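Local coordinates for type III effector NopAA (Sinorhizobium fredii USDA 257, PDB 6SDU), which hydrolyses xyloglucan, acting as a secreted effector of the symbiotic type III system with a glycoside hydrolase family 12 domain, at residues A[136-140]-A[165-169]. Sequence-based numbering, arbitrary orientation.
Sequences KPISY and FEGEG
Tyr140 lays its ring across Gly167 at the end of strand 160-168, with Gly167 CA 4.0 Å from the ring centroid and only 10° off the normal, a CH-pi contact. The tyrosine turns CG anti to its own carbonyl carbon (chi1 -74°), which carries the ring over the strand and brings its OH to Glu168. There Tyr140 OH donates to Glu168 OE1 at 2.7 Å, meeting the anti lone pair, with carboxylate and ring nearly perpendicular. Glu166, its side chain fully extended, reaches the CE2 edge of the ring, OE1 in plane with it and 3.8 Å from Tyr140 CE2. Lys174 pairs with this same Glu166 OE1 and also hydrogen-bonds Tyr140 OH. Glu166 O accepts Tyr140 N at 3.0 Å, in the carbonyl plane, and has Ser139 CA at 3.2 Å in a CA-H...O contact. Ile138 sets CG2 against Gly167 CA (3.6 Å). At the buried end Pro137 CG sits over the face of Phe165, 3.4 Å from the ring centre, while Leu179 touches both residues. A water links Ser139 OG to Glu166 N. Lys136, Pro137 and Ile138 also touch the bound glucose, so this loop after strand 117-125 meets sugar and strand alike on the family 12 beta-jelly-roll; Lys174 would be expected to offset the charge of Glu166, while the tyrosine hydroxyl bonds Glu168.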
loop_
_atom_site.group_PDB
_atom_site.type_symbol
_atom_site.label_atom_id
_atom_site.label_comp_id
_atom_site.label_asym_id
_atom_site.label_seq_id
_atom_site.Cartn_x
_atom_site.Cartn_y
_atom_site.Cartn_z
ATOM N N LYS A 136 9.321 -2.560 8.516
ATOM C CA LYS A 136 10.334 -1.779 7.808
ATOM C C LYS A 136 10.102 -1.851 6.308
ATOM O O LYS A 136 9.588 -2.856 5.798
ATOM C CB LYS A 136 11.760 -2.268 8.136
ATOM C CG LYS A 136 12.135 -2.186 9.611
ATOM C CD LYS A 136 13.419 -2.943 9.899
ATOM C CE LYS A 136 13.769 -2.936 11.411
ATOM N NZ LYS A 136 12.957 -3.868 12.257
ATOM N N PRO A 137 10.441 -0.804 5.569
ATOM C CA PRO A 137 10.279 -0.876 4.119
ATOM C C PRO A 137 11.306 -1.805 3.496
ATOM O O PRO A 137 12.402 -2.014 4.023
ATOM C CB PRO A 137 10.491 0.572 3.657
ATOM C CG PRO A 137 11.341 1.204 4.748
ATOM C CD PRO A 137 10.933 0.515 6.024
ATOM N N ILE A 138 10.943 -2.318 2.315
ATOM C CA ILE A 138 11.871 -3.120 1.522
ATOM C C ILE A 138 13.080 -2.263 1.200
ATOM O O ILE A 138 12.943 -1.090 0.824
ATOM C CB ILE A 138 11.189 -3.596 0.233
ATOM C CG1 ILE A 138 10.209 -4.734 0.510
ATOM C CG2 ILE A 138 12.226 -4.005 -0.809
ATOM C CD1 ILE A 138 9.248 -4.929 -0.639
ATOM N N SER A 139 14.273 -2.811 1.437
ATOM C CA SER A 139 15.494 -2.035 1.312
ATOM C C SER A 139 16.676 -2.959 1.048
ATOM O O SER A 139 16.755 -4.059 1.607
ATOM C CB SER A 139 15.738 -1.182 2.575
ATOM O OG SER A 139 16.919 -0.406 2.441
ATOM N N TYR A 140 17.628 -2.461 0.233
ATOM C CA TYR A 140 18.893 -3.165 0.022
ATOM C C TYR A 140 19.767 -3.116 1.259
ATOM O O TYR A 140 20.469 -4.088 1.564
ATOM C CB TYR A 140 19.691 -2.529 -1.122
ATOM C CG TYR A 140 19.178 -2.810 -2.507
ATOM C CD1 TYR A 140 19.041 -4.112 -2.960
ATOM C CD2 TYR A 140 18.891 -1.774 -3.371
ATOM C CE1 TYR A 140 18.566 -4.372 -4.230
ATOM C CE2 TYR A 140 18.438 -2.020 -4.662
ATOM C CZ TYR A 140 18.277 -3.320 -5.084
ATOM O OH TYR A 140 17.799 -3.573 -6.357
ATOM N N PHE A 165 12.760 4.916 0.115
ATOM C CA PHE A 165 13.556 3.716 0.305
ATOM C C PHE A 165 13.612 2.921 -0.994
ATOM O O PHE A 165 12.678 2.968 -1.805
ATOM C CB PHE A 165 12.977 2.855 1.415
ATOM C CG PHE A 165 12.952 3.525 2.732
ATOM C CD1 PHE A 165 11.928 4.396 3.059
ATOM C CD2 PHE A 165 13.966 3.283 3.660
ATOM C CE1 PHE A 165 11.917 5.033 4.296
ATOM C CE2 PHE A 165 13.960 3.904 4.897
ATOM C CZ PHE A 165 12.934 4.776 5.222
ATOM N N GLU A 166 14.716 2.186 -1.184
ATOM C CA GLU A 166 14.920 1.409 -2.399
ATOM C C GLU A 166 15.327 -0.028 -2.092
ATOM O O GLU A 166 16.249 -0.265 -1.307
ATOM C CB GLU A 166 15.984 2.036 -3.296
ATOM C CG GLU A 166 16.159 1.287 -4.626
ATOM C CD GLU A 166 17.399 1.728 -5.415
ATOM O OE1 GLU A 166 17.624 1.181 -6.516
ATOM O OE2 GLU A 166 18.144 2.609 -4.930
ATOM N N GLY A 167 14.672 -0.969 -2.765
ATOM C CA GLY A 167 14.935 -2.373 -2.583
ATOM C C GLY A 167 14.487 -3.174 -3.789
ATOM O O GLY A 167 14.118 -2.623 -4.826
ATOM N N GLU A 168 14.588 -4.487 -3.645
ATOM C CA GLU A 168 14.247 -5.465 -4.661
ATOM C C GLU A 168 13.335 -6.540 -4.081
ATOM O O GLU A 168 13.572 -7.002 -2.969
ATOM C CB GLU A 168 15.528 -6.131 -5.179
ATOM C CG GLU A 168 15.349 -6.854 -6.445
ATOM C CD GLU A 168 16.679 -7.081 -7.124
ATOM O OE1 GLU A 168 17.417 -6.078 -7.307
ATOM O OE2 GLU A 168 16.973 -8.256 -7.452
ATOM N N GLY A 169 12.347 -6.994 -4.863
ATOM C CA GLY A 169 11.535 -8.127 -4.465
ATOM C C GLY A 169 12.201 -9.456 -4.833
ATOM O O GLY A 169 13.215 -9.496 -5.534
HETATM O O HOH W 1 15.849 -5.529 -1.147
HETATM O O HOH W 2 16.198 2.117 1.333
#